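Long-range contacts in histidine acid phosphatase (Hafnia alvei, PDB 4ARU), which belongs to branch 2 of the histidine phosphatase superfamily and takes its name from the acid phosphatases of that group: residues Ser136-Val146 with Leu199-Val208; Pro125-Cys135 with Ser405-Pro413. All coordinates share one frame; numbering follows the deposited sequence.

Contact 1. Residues Ser136-Val146 with Leu199-Val208; sequences SMDKSQVHAAV and LAINDDGNKV
K139 reaches across from the first turn of its helix to the end of strand 199-201. Its NZ bonds to N202 O at 2.8 Å and to I201 O at 3.1 Å. Both bonds arrive from above the carbonyl planes. The chain bends at chi3 (59°), which turns the ammonium group onto these carbonyls while CG stays 3.7 Å from G205 CA. At the other end, N206 ND2 donates to S136 OG at 2.7 Å, close to its amide plane. D138, K139 and N206 each have two deposited conformers; their side-chain bonds are those of one. M137 N and G205 O are buried here without a partner in the model.

The apolar part runs from M137 along the helix. I201 CD1 sits over one face of the H143 ring, 3.7 Å from its centroid, a CH-pi contact. The same methyl meets V142 CG1 at 3.7 Å. L199 CD2 and V146 meet tip to tip, and M137 CE lies 4.2 Å from V208 CG2.

Two local motifs shape the ends. D138 OD1 caps the helix by accepting from Q141 N. N202 OD1 takes G205 N and K207 N from opposite faces of its plane; the first bond makes an Asx motif.

The helix runs nearly antiparallel to strand 199-201, which pairs with 208-211 in a two-stranded sheet. Helix 264-282 touches M137 and V146, and M260 of helix 243-262 packs on L199 and V208.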
ATOM      1  N   SER A 136       8.653   4.035  19.971  1.00 17.69           N
ATOM      2  CA  SER A 136       9.953   3.882  19.341  1.00 19.24           C
ATOM      3  C   SER A 136      10.315   2.411  19.265  1.00 18.79           C
ATOM      4  O   SER A 136       9.826   1.627  20.065  1.00 20.26           O
ATOM      5  CB  SER A 136      11.022   4.603  20.132  1.00 22.57           C
ATOM      6  OG  SER A 136      12.200   4.626  19.338  1.00 26.78           O
ATOM      7  N   MET A 137      11.182   2.067  18.333  1.00 20.40           N
ATOM      8  CA  MET A 137      11.663   0.695  18.198  1.00 19.96           C
ATOM      9  C   MET A 137      13.047   0.596  18.814  1.00 20.82           C
ATOM     10  O   MET A 137      13.749   1.602  18.977  1.00 21.96           O
ATOM     11  CB  MET A 137      11.731   0.335  16.740  1.00 18.72           C
ATOM     12  CG  MET A 137      10.335   0.259  16.098  1.00 18.35           C
ATOM     13  SD  MET A 137      10.386  -0.403  14.447  1.00 17.20           S
ATOM     14  CE  MET A 137      11.146   0.907  13.535  1.00 17.30           C
ATOM     15  N   ASP A 138      13.378  -0.615  19.240  1.00 20.71           N
ATOM     16  CA  ASP A 138      14.697  -0.912  19.803  0.50 21.19           C
ATOM     17  C   ASP A 138      15.567  -1.402  18.647  1.00 20.38           C
ATOM     18  O   ASP A 138      15.210  -2.341  17.951  1.00 19.48           O
ATOM     19  CB  ASP A 138      14.573  -1.959  20.909  0.50 21.92           C
ATOM     20  CG  ASP A 138      15.915  -2.431  21.413  0.50 22.58           C
ATOM     21  OD1 ASP A 138      16.534  -3.267  20.732  0.50 21.40           O
ATOM     22  OD2 ASP A 138      16.345  -1.956  22.493  0.50 24.33           O
ATOM     23  N   LYS A 139      16.703  -0.730  18.439  1.00 20.48           N
ATOM     24  CA  LYS A 139      17.570  -0.962  17.287  0.50 19.77           C
ATOM     25  C   LYS A 139      18.027  -2.422  17.207  1.00 19.17           C
ATOM     26  O   LYS A 139      18.010  -3.026  16.141  1.00 17.52           O
ATOM     27  CB  LYS A 139      18.802  -0.053  17.345  0.50 21.11           C
ATOM     28  CG  LYS A 139      18.532   1.445  17.281  0.50 21.75           C
ATOM     29  CD  LYS A 139      19.858   2.206  17.179  0.50 22.78           C
ATOM     30  CE  LYS A 139      20.616   1.754  15.915  0.50 22.12           C
ATOM     31  NZ  LYS A 139      21.525   2.757  15.256  0.50 22.26           N
ATOM     32  N   SER A 140      18.444  -2.994  18.347  1.00 19.90           N
ATOM     33  CA  SER A 140      18.884  -4.390  18.295  1.00 19.58           C
ATOM     34  C   SER A 140      17.723  -5.324  17.883  1.00 17.93           C
ATOM     35  O   SER A 140      17.910  -6.304  17.118  1.00 16.77           O
ATOM     36  CB  SER A 140      19.499  -4.835  19.616  1.00 21.67           C
ATOM     37  OG  SER A 140      18.510  -4.941  20.620  1.00 24.20           O
ATOM     38  N   GLN A 141      16.519  -5.019  18.364  1.00 16.80           N
ATOM     39  CA  GLN A 141      15.372  -5.820  18.010  1.00 15.95           C
ATOM     40  C   GLN A 141      14.998  -5.700  16.526  1.00 14.07           C
ATOM     41  O   GLN A 141      14.582  -6.656  15.912  1.00 13.07           O
ATOM     42  CB  GLN A 141      14.199  -5.536  18.954  1.00 17.04           C
ATOM     43  CG  GLN A 141      14.486  -5.943  20.376  1.00 18.89           C
ATOM     44  CD  GLN A 141      13.270  -5.787  21.274  1.00 20.12           C
ATOM     45  OE1 GLN A 141      12.162  -6.235  20.952  1.00 20.64           O
ATOM     46  NE2 GLN A 141      13.475  -5.182  22.412  1.00 22.09           N
ATOM     47  N   VAL A 142      15.132  -4.508  15.950  1.00 13.32           N
ATOM     48  CA  VAL A 142      14.926  -4.341  14.533  1.00 12.30           C
ATOM     49  C   VAL A 142      15.865  -5.232  13.732  1.00 11.95           C
ATOM     50  O   VAL A 142      15.456  -5.927  12.817  1.00 10.60           O
ATOM     51  CB  VAL A 142      15.086  -2.854  14.080  1.00 12.19           C
ATOM     52  CG1 VAL A 142      14.948  -2.751  12.585  1.00 11.33           C
ATOM     53  CG2 VAL A 142      14.064  -1.987  14.849  1.00 12.70           C
ATOM     54  N   HIS A 143      17.147  -5.146  14.048  1.00 12.76           N
ATOM     55  CA  HIS A 143      18.135  -5.940  13.290  1.00 13.06           C
ATOM     56  C   HIS A 143      17.769  -7.456  13.376  1.00 12.45           C
ATOM     57  O   HIS A 143      17.744  -8.154  12.361  1.00 12.00           O
ATOM     58  CB  HIS A 143      19.526  -5.725  13.899  1.00 14.71           C
ATOM     59  CG  HIS A 143      20.182  -4.427  13.528  1.00 16.01           C
ATOM     60  ND1 HIS A 143      20.629  -4.170  12.249  1.00 16.61           N
ATOM     61  CD2 HIS A 143      20.446  -3.308  14.248  1.00 17.81           C
ATOM     62  CE1 HIS A 143      21.200  -2.973  12.215  1.00 17.44           C
ATOM     63  NE2 HIS A 143      21.078  -2.417  13.405  1.00 18.41           N
ATOM     64  N   ALA A 144      17.423  -7.923  14.576  1.00 12.80           N
ATOM     65  CA  ALA A 144      17.105  -9.336  14.762  1.00 12.66           C
ATOM     66  C   ALA A 144      15.821  -9.704  14.066  1.00 11.86           C
ATOM     67  O   ALA A 144      15.737 -10.761  13.437  1.00 11.68           O
ATOM     68  CB  ALA A 144      17.026  -9.678  16.234  1.00 13.62           C
ATOM     69  N   ALA A 145      14.821  -8.827  14.102  1.00 11.43           N
ATOM     70  CA  ALA A 145      13.537  -9.133  13.481  1.00 10.68           C
ATOM     71  C   ALA A 145      13.644  -9.197  11.955  1.00  9.91           C
ATOM     72  O   ALA A 145      13.037 -10.047  11.304  1.00  9.40           O
ATOM     73  CB  ALA A 145      12.494  -8.097  13.914  1.00 10.79           C
ATOM     74  N   VAL A 146      14.415  -8.295  11.348  1.00  9.69           N
ATOM     75  CA  VAL A 146      14.597  -8.289   9.914  1.00  9.27           C
ATOM     76  C   VAL A 146      15.357  -9.555   9.485  1.00  9.68           C
ATOM     77  O   VAL A 146      14.994 -10.188   8.482  1.00  9.30           O
ATOM     78  CB  VAL A 146      15.273  -6.993   9.447  1.00  9.07           C
ATOM     79  CG1 VAL A 146      15.662  -7.083   7.978  1.00  8.76           C
ATOM     80  CG2 VAL A 146      14.346  -5.799   9.672  1.00  8.97           C
ATOM     81  N   LEU A 199      21.490  -3.489   6.673  1.00 11.82           N
ATOM     82  CA  LEU A 199      20.437  -2.771   7.323  1.00 12.46           C
ATOM     83  C   LEU A 199      21.066  -1.585   8.082  1.00 13.03           C
ATOM     84  O   LEU A 199      21.951  -1.756   8.904  1.00 14.07           O
ATOM     85  CB  LEU A 199      19.692  -3.716   8.287  1.00 13.44           C
ATOM     86  CG  LEU A 199      18.452  -3.198   8.987  1.00 14.50           C
ATOM     87  CD1 LEU A 199      17.420  -2.853   7.972  1.00 14.00           C
ATOM     88  CD2 LEU A 199      17.884  -4.206   9.968  1.00 15.13           C
ATOM     89  N   ALA A 200      20.601  -0.366   7.778  1.00 12.84           N
ATOM     90  CA  ALA A 200      21.095   0.856   8.375  1.00 13.64           C
ATOM     91  C   ALA A 200      20.023   1.489   9.235  1.00 14.28           C
ATOM     92  O   ALA A 200      18.892   1.596   8.797  1.00 13.73           O
ATOM     93  CB  ALA A 200      21.530   1.816   7.275  1.00 13.30           C
ATOM     94  N   ILE A 201      20.359   1.848  10.468  1.00 15.82           N
ATOM     95  CA  ILE A 201      19.416   2.480  11.379  1.00 18.12           C
ATOM     96  C   ILE A 201      20.049   3.713  11.993  1.00 20.06           C
ATOM     97  O   ILE A 201      21.233   3.707  12.313  1.00 20.42           O
ATOM     98  CB  ILE A 201      18.982   1.506  12.496  1.00 19.27           C
ATOM     99  CG1 ILE A 201      18.582   0.167  11.891  1.00 19.51           C
ATOM    100  CG2 ILE A 201      17.875   2.139  13.325  1.00 19.86           C
ATOM    101  CD1 ILE A 201      18.068  -0.836  12.916  1.00 20.70           C
ATOM    102  N   ASN A 202      19.259   4.763  12.190  1.00 21.81           N
ATOM    103  CA  ASN A 202      19.752   5.965  12.881  1.00 25.41           C
ATOM    104  C   ASN A 202      19.860   5.734  14.386  1.00 28.57           C
ATOM    105  O   ASN A 202      19.550   4.660  14.894  1.00 27.92           O
ATOM    106  CB  ASN A 202      18.895   7.172  12.549  1.00 26.15           C
ATOM    107  CG  ASN A 202      17.542   7.147  13.242  1.00 27.03           C
ATOM    108  OD1 ASN A 202      17.065   6.099  13.662  1.00 25.12           O
ATOM    109  ND2 ASN A 202      16.923   8.315  13.356  1.00 28.32           N
ATOM    110  N   ASP A 203      20.358   6.725  15.105  1.00 33.33           N
ATOM    111  CA  ASP A 203      20.679   6.505  16.517  1.00 39.00           C
ATOM    112  C   ASP A 203      19.429   6.202  17.360  1.00 39.79           C
ATOM    113  O   ASP A 203      19.474   5.340  18.237  1.00 39.03           O
ATOM    114  CB  ASP A 203      21.479   7.683  17.096  1.00 42.93           C
ATOM    115  CG  ASP A 203      20.755   9.026  16.957  1.00 45.87           C
ATOM    116  OD1 ASP A 203      19.896   9.167  16.041  1.00 47.99           O
ATOM    117  OD2 ASP A 203      21.050   9.933  17.786  1.00 51.16           O
ATOM    118  N   ASP A 204      18.325   6.882  17.058  1.00 41.42           N
ATOM    119  CA  ASP A 204      17.080   6.751  17.832  1.00 43.15           C
ATOM    120  C   ASP A 204      16.361   5.421  17.529  1.00 41.41           C
ATOM    121  O   ASP A 204      15.607   4.904  18.366  1.00 40.88           O
ATOM    122  CB  ASP A 204      16.130   7.927  17.529  1.00 45.39           C
ATOM    123  CG  ASP A 204      16.777   9.311  17.752  1.00 49.10           C
ATOM    124  OD1 ASP A 204      17.600   9.466  18.684  1.00 50.92           O
ATOM    125  OD2 ASP A 204      16.446  10.258  16.993  1.00 51.61           O
ATOM    126  N   GLY A 205      16.593   4.874  16.335  1.00 36.04           N
ATOM    127  CA  GLY A 205      15.930   3.645  15.903  1.00 34.40           C
ATOM    128  C   GLY A 205      14.646   3.926  15.141  1.00 31.62           C
ATOM    129  O   GLY A 205      13.922   2.984  14.786  1.00 34.26           O
ATOM    130  N   ASN A 206      14.395   5.204  14.845  1.00 28.84           N
ATOM    131  CA  ASN A 206      13.154   5.619  14.197  0.50 26.47           C
ATOM    132  C   ASN A 206      13.310   5.852  12.679  1.00 24.19           C
ATOM    133  O   ASN A 206      12.346   6.219  12.007  1.00 23.83           O
ATOM    134  CB  ASN A 206      12.552   6.825  14.951  0.50 28.16           C
ATOM    135  CG  ASN A 206      12.232   6.501  16.413  0.50 29.30           C
ATOM    136  OD1 ASN A 206      12.059   7.405  17.234  0.50 31.32           O
ATOM    137  ND2 ASN A 206      12.164   5.200  16.749  0.50 28.88           N
ATOM    138  N   LYS A 207      14.512   5.613  12.149  0.50 22.08           N
ATOM    139  CA  LYS A 207      14.754   5.658  10.709  0.50 20.53           C
ATOM    140  C   LYS A 207      15.574   4.428  10.305  0.50 18.26           C
ATOM    141  O   LYS A 207      16.689   4.244  10.762  0.50 18.11           O
ATOM    142  CB  LYS A 207      15.461   6.958  10.286  0.50 21.70           C
ATOM    143  CG  LYS A 207      14.548   8.187  10.265  0.50 22.76           C
ATOM    144  CD  LYS A 207      13.355   7.962   9.329  0.50 23.06           C
ATOM    145  CE  LYS A 207      12.260   9.035   9.468  0.50 24.46           C
ATOM    146  NZ  LYS A 207      10.975   8.624   8.818  0.50 24.31           N
ATOM    147  N   VAL A 208      14.996   3.605   9.442  1.00 16.50           N
ATOM    148  CA  VAL A 208      15.560   2.301   9.075  1.00 15.14           C
ATOM    149  C   VAL A 208      15.577   2.180   7.574  1.00 13.18           C
ATOM    150  O   VAL A 208      14.630   2.584   6.883  1.00 12.76           O
ATOM    151  CB  VAL A 208      14.689   1.178   9.725  1.00 15.60           C
ATOM    152  CG1 VAL A 208      15.170  -0.204   9.368  1.00 16.15           C
ATOM    153  CG2 VAL A 208      14.602   1.325  11.237  1.00 16.80           C
TER

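Contact 2. Residues Pro125-Cys135 with Ser405-Pro413; sequences PLFHPVKAGIC and SVEPACQLP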
ATOM      1  N   PRO A 125       0.134  10.842  13.203  1.00  9.81           N
ATOM      2  CA  PRO A 125       0.479   9.602  13.911  1.00  9.99           C
ATOM      3  C   PRO A 125      -0.359   8.396  13.558  1.00  9.49           C
ATOM      4  O   PRO A 125       0.017   7.243  13.868  1.00  9.04           O
ATOM      5  CB  PRO A 125       0.268   9.968  15.350  1.00 10.72           C
ATOM      6  CG  PRO A 125      -0.881  10.927  15.294  1.00 11.06           C
ATOM      7  CD  PRO A 125      -0.478  11.802  14.133  1.00 10.65           C
ATOM      8  N   LEU A 126      -1.478   8.587  12.855  1.00  9.15           N
ATOM      9  CA  LEU A 126      -2.223   7.442  12.372  1.00  8.79           C
ATOM     10  C   LEU A 126      -1.442   6.695  11.304  1.00  8.04           C
ATOM     11  O   LEU A 126      -1.488   5.456  11.262  1.00  7.85           O
ATOM     12  CB  LEU A 126      -3.546   7.865  11.746  1.00  8.77           C
ATOM     13  CG  LEU A 126      -4.451   6.753  11.252  1.00  8.89           C
ATOM     14  CD1 LEU A 126      -4.931   5.830  12.364  1.00  9.28           C
ATOM     15  CD2 LEU A 126      -5.642   7.369  10.563  1.00  9.37           C
ATOM     16  N   PHE A 127      -0.711   7.425  10.475  1.00  8.01           N
ATOM     17  CA  PHE A 127       0.046   6.849   9.380  1.00  7.78           C
ATOM     18  C   PHE A 127       1.507   6.578   9.742  1.00  8.83           C
ATOM     19  O   PHE A 127       2.087   5.611   9.173  1.00  8.63           O
ATOM     20  CB  PHE A 127       0.026   7.745   8.143  1.00  7.67           C
ATOM     21  CG  PHE A 127      -1.369   7.885   7.539  1.00  7.10           C
ATOM     22  CD1 PHE A 127      -1.863   6.935   6.666  1.00  6.76           C
ATOM     23  CD2 PHE A 127      -2.183   8.964   7.861  1.00  7.46           C
ATOM     24  CE1 PHE A 127      -3.127   7.026   6.166  1.00  6.53           C
ATOM     25  CE2 PHE A 127      -3.455   9.094   7.333  1.00  7.18           C
ATOM     26  CZ  PHE A 127      -3.916   8.122   6.460  1.00  6.70           C
ATOM     27  N   HIS A 128       2.081   7.422  10.591  1.00  9.64           N
ATOM     28  CA  HIS A 128       3.498   7.395  10.922  1.00 10.16           C
ATOM     29  C   HIS A 128       3.709   7.623  12.420  1.00 10.10           C
ATOM     30  O   HIS A 128       4.245   8.668  12.870  1.00 10.27           O
ATOM     31  CB  HIS A 128       4.278   8.415  10.104  1.00 11.41           C
ATOM     32  CG  HIS A 128       4.243   8.144   8.649  1.00 12.85           C
ATOM     33  ND1 HIS A 128       3.409   8.828   7.782  1.00 13.86           N
ATOM     34  CD2 HIS A 128       4.870   7.211   7.901  1.00 13.96           C
ATOM     35  CE1 HIS A 128       3.582   8.373   6.561  1.00 14.49           C
ATOM     36  NE2 HIS A 128       4.463   7.389   6.600  1.00 14.87           N
ATOM     37  N   PRO A 129       3.273   6.637  13.247  1.00  9.72           N
ATOM     38  CA  PRO A 129       3.353   6.809  14.689  1.00 10.47           C
ATOM     39  C   PRO A 129       4.792   6.914  15.207  1.00 11.33           C
ATOM     40  O   PRO A 129       5.071   7.611  16.189  1.00 11.91           O
ATOM     41  CB  PRO A 129       2.665   5.561  15.249  1.00 10.39           C
ATOM     42  CG  PRO A 129       2.623   4.606  14.133  1.00  9.62           C
ATOM     43  CD  PRO A 129       2.565   5.384  12.874  1.00  9.36           C
ATOM     44  N   VAL A 130       5.704   6.211  14.554  1.00 11.75           N
ATOM     45  CA  VAL A 130       7.102   6.257  14.985  1.00 13.40           C
ATOM     46  C   VAL A 130       7.706   7.655  14.691  1.00 14.20           C
ATOM     47  O   VAL A 130       8.292   8.321  15.580  1.00 15.37           O
ATOM     48  CB  VAL A 130       7.905   5.119  14.318  1.00 13.66           C
ATOM     49  CG1 VAL A 130       9.391   5.263  14.583  1.00 15.16           C
ATOM     50  CG2 VAL A 130       7.425   3.777  14.860  1.00 14.08           C
ATOM     51  N   LYS A 131       7.530   8.144  13.472  1.00 15.25           N
ATOM     52  CA  LYS A 131       8.031   9.491  13.143  1.00 16.51           C
ATOM     53  C   LYS A 131       7.336  10.562  13.994  1.00 16.40           C
ATOM     54  O   LYS A 131       7.957  11.530  14.418  1.00 17.42           O
ATOM     55  CB  LYS A 131       7.816   9.734  11.651  1.00 18.60           C
ATOM     56  CG  LYS A 131       8.175  11.118  11.161  1.00 21.91           C
ATOM     57  CD  LYS A 131       8.303  11.148   9.626  1.00 25.72           C
ATOM     58  CE  LYS A 131       6.990  10.872   8.904  1.00 26.98           C
ATOM     59  NZ  LYS A 131       7.012  11.187   7.443  1.00 29.36           N
ATOM     60  N   ALA A 132       6.049  10.364  14.294  1.00 15.57           N
ATOM     61  CA  ALA A 132       5.270  11.281  15.150  1.00 15.84           C
ATOM     62  C   ALA A 132       5.650  11.261  16.641  1.00 16.54           C
ATOM     63  O   ALA A 132       5.185  12.073  17.443  1.00 18.64           O
ATOM     64  CB  ALA A 132       3.781  11.001  14.989  1.00 15.59           C
ATOM     65  N   GLY A 133       6.420  10.247  17.030  1.00 15.75           N
ATOM     66  CA  GLY A 133       6.887  10.134  18.413  1.00 16.04           C
ATOM     67  C   GLY A 133       5.980   9.393  19.380  1.00 15.79           C
ATOM     68  O   GLY A 133       6.176   9.498  20.607  1.00 17.10           O
ATOM     69  N   ILE A 134       5.033   8.604  18.850  1.00 14.38           N
ATOM     70  CA  ILE A 134       4.089   7.877  19.695  1.00 14.65           C
ATOM     71  C   ILE A 134       4.814   6.735  20.407  1.00 14.96           C
ATOM     72  O   ILE A 134       4.609   6.485  21.603  1.00 15.61           O
ATOM     73  CB  ILE A 134       2.917   7.305  18.880  1.00 13.82           C
ATOM     74  CG1 ILE A 134       2.109   8.412  18.144  1.00 13.35           C
ATOM     75  CG2 ILE A 134       1.979   6.429  19.716  1.00 13.84           C
ATOM     76  CD1 ILE A 134       1.423   9.444  19.044  1.00 14.41           C
ATOM     77  N   CYS A 135       5.684   6.068  19.659  1.00 14.56           N
ATOM     78  CA  CYS A 135       6.434   4.961  20.190  1.00 15.14           C
ATOM     79  C   CYS A 135       7.739   4.819  19.422  1.00 15.67           C
ATOM     80  O   CYS A 135       7.916   5.377  18.335  1.00 15.01           O
ATOM     81  CB  CYS A 135       5.616   3.680  20.098  1.00 14.92           C
ATOM     82  SG  CYS A 135       5.211   3.132  18.429  1.00 14.21           S
ATOM     83  N   SER A 405      -2.140  -8.616  18.022  1.00 13.21           N
ATOM     84  CA  SER A 405      -1.111  -8.155  17.085  1.00 13.14           C
ATOM     85  C   SER A 405      -0.630  -6.713  17.329  1.00 12.62           C
ATOM     86  O   SER A 405       0.513  -6.413  17.056  1.00 12.25           O
ATOM     87  CB  SER A 405      -1.545  -8.280  15.629  1.00 14.00           C
ATOM     88  OG  SER A 405      -2.508  -7.340  15.303  1.00 16.79           O
ATOM     89  N   VAL A 406      -1.464  -5.902  17.952  1.00 12.14           N
ATOM     90  CA  VAL A 406      -1.086  -4.521  18.210  1.00 11.87           C
ATOM     91  C   VAL A 406       0.016  -4.443  19.237  1.00 12.27           C
ATOM     92  O   VAL A 406       0.204  -5.336  20.092  1.00 12.89           O
ATOM     93  CB  VAL A 406      -2.292  -3.649  18.621  1.00 11.82           C
ATOM     94  CG1 VAL A 406      -3.257  -3.495  17.439  1.00 11.25           C
ATOM     95  CG2 VAL A 406      -2.930  -4.176  19.878  1.00 12.59           C
ATOM     96  N   GLU A 407       0.756  -3.344  19.151  1.00 12.34           N
ATOM     97  CA  GLU A 407       1.718  -2.969  20.173  1.00 13.27           C
ATOM     98  C   GLU A 407       1.087  -1.920  21.094  1.00 13.29           C
ATOM     99  O   GLU A 407       0.817  -0.822  20.651  1.00 12.35           O
ATOM    100  CB  GLU A 407       2.963  -2.399  19.538  1.00 14.16           C
ATOM    101  CG  GLU A 407       4.019  -1.812  20.467  1.00 16.11           C
ATOM    102  CD  GLU A 407       4.297  -2.671  21.686  1.00 18.67           C
ATOM    103  OE1 GLU A 407       4.719  -3.858  21.447  1.00 21.07           O
ATOM    104  OE2 GLU A 407       4.102  -2.223  22.873  1.00 21.32           O
ATOM    105  N   PRO A 408       0.824  -2.266  22.343  1.00 13.86           N
ATOM    106  CA  PRO A 408       0.145  -1.291  23.189  1.00 14.43           C
ATOM    107  C   PRO A 408       0.845   0.062  23.315  1.00 14.64           C
ATOM    108  O   PRO A 408       0.168   1.085  23.446  1.00 15.05           O
ATOM    109  CB  PRO A 408       0.106  -1.970  24.535  1.00 15.40           C
ATOM    110  CG  PRO A 408       0.097  -3.428  24.220  1.00 15.29           C
ATOM    111  CD  PRO A 408       0.989  -3.556  23.036  1.00 14.55           C
ATOM    112  N   ALA A 409       2.178   0.092  23.306  1.00 14.51           N
ATOM    113  CA  ALA A 409       2.907   1.366  23.394  1.00 14.74           C
ATOM    114  C   ALA A 409       2.676   2.278  22.199  1.00 13.70           C
ATOM    115  O   ALA A 409       2.974   3.479  22.291  1.00 13.94           O
ATOM    116  CB  ALA A 409       4.402   1.112  23.574  1.00 15.12           C
ATOM    117  N   CYS A 410       2.146   1.732  21.095  1.00 12.86           N
ATOM    118  CA  CYS A 410       1.970   2.471  19.872  1.00 12.61           C
ATOM    119  C   CYS A 410       0.528   2.846  19.601  1.00 12.37           C
ATOM    120  O   CYS A 410       0.243   3.346  18.521  1.00 11.60           O
ATOM    121  CB  CYS A 410       2.494   1.601  18.735  1.00 12.40           C
ATOM    122  SG  CYS A 410       4.281   1.299  18.837  1.00 13.81           S
ATOM    123  N   GLN A 411      -0.354   2.600  20.574  1.00 13.41           N
ATOM    124  CA  GLN A 411      -1.733   3.074  20.500  1.00 13.97           C
ATOM    125  C   GLN A 411      -1.776   4.597  20.615  1.00 15.17           C
ATOM    126  O   GLN A 411      -0.969   5.196  21.322  1.00 16.05           O
ATOM    127  CB  GLN A 411      -2.597   2.420  21.572  1.00 14.59           C
ATOM    128  CG  GLN A 411      -2.722   0.918  21.414  1.00 14.34           C
ATOM    129  CD  GLN A 411      -3.757   0.458  20.376  1.00 14.03           C
ATOM    130  OE1 GLN A 411      -4.299   1.232  19.543  1.00 15.59           O
ATOM    131  NE2 GLN A 411      -4.000  -0.833  20.375  1.00 14.03           N
ATOM    132  N   LEU A 412      -2.690   5.213  19.864  1.00 15.56           N
ATOM    133  CA  LEU A 412      -2.815   6.670  19.939  1.00 17.10           C
ATOM    134  C   LEU A 412      -3.334   7.080  21.306  1.00 19.88           C
ATOM    135  O   LEU A 412      -4.314   6.517  21.784  1.00 19.21           O
ATOM    136  CB  LEU A 412      -3.687   7.192  18.809  1.00 16.58           C
ATOM    137  CG  LEU A 412      -3.179   6.950  17.395  1.00 16.15           C
ATOM    138  CD1 LEU A 412      -4.095   7.613  16.382  1.00 16.47           C
ATOM    139  CD2 LEU A 412      -1.721   7.376  17.195  1.00 16.30           C
ATOM    140  N   PRO A 413      -2.630   8.022  21.967  1.00 23.65           N
ATOM    141  CA  PRO A 413      -2.934   8.425  23.324  1.00 26.80           C
ATOM    142  C   PRO A 413      -4.305   9.044  23.455  1.00 28.20           C
ATOM    143  O   PRO A 413      -4.713   9.782  22.567  1.00 28.72           O
ATOM    144  CB  PRO A 413      -1.892   9.522  23.611  1.00 27.39           C
ATOM    145  CG  PRO A 413      -0.778   9.255  22.697  1.00 26.42           C
ATOM    146  CD  PRO A 413      -1.411   8.685  21.453  1.00 24.47           C
ATOM    147  OXT PRO A 413      -4.958   8.822  24.483  1.00 32.48           O
TER
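I134 N donates to P129 O at 2.8 Å. Within that loop, V130 to G133 form a type I beta turn. The I134 side chain points toward the C-terminal tail and meets C410, Q411, L412 and P413 in turn. CG2 lies against both C410 O and Q411 O, 3.6 Å from the latter. CG1 packs obliquely on L412 CD2, and CD1 reaches P413 CD at 3.8 Å. The same L412 CD2 also meets P125 CB at 3.8 Å, with the two side chains crossing at about a right angle. CD2 thus serves both P125 and I134, while the other methyl, CD1, lies more distantly beside L126.

Next to this packing is the C135-C410 disulfide, which ties the end of the chain to the loop before helix 139-150. C135 SG to C410 SG is 2.1 Å, and chi3, 100°, is near the usual right angle. C135 SG gets there from between its backbone N and carbonyl carbon (chi1 64°). C135 CB also comes within 3.4 Å of A409 O. I134 O faces A409 O, two acceptors with no bond between them.

C410 lies in a short 3-10 segment, 408-410. E407 OE2 accepts from A409 N at 3.0 Å on its anti side, just before the disulfide. C410 O is buried without a partner in the model. Q411 NE2 bonds to Q276 of helix 264-282, and P413 O of the terminal carboxylate bonds to R289.

In the fold
The centres of the two contacts are about 16 Å apart, on the same side of the chain's centre. Along the chain the order is 125-135, 136-146, 199-208, 405-413, so contact 1 is nested inside the loop closed by contact 2. The first two segments run on without a break from C135 to S136. The contacts also touch directly, where N206 packs on V130. Helix 264-282 borders both: H269 touches M137 of contact 1 and C410 of contact 2. The stretch from P125 to V146 therefore joins the two-stranded sheet 198-201/208-211 to the C-terminal tail, with the C135-C410 disulfide as the covalent link near its middle.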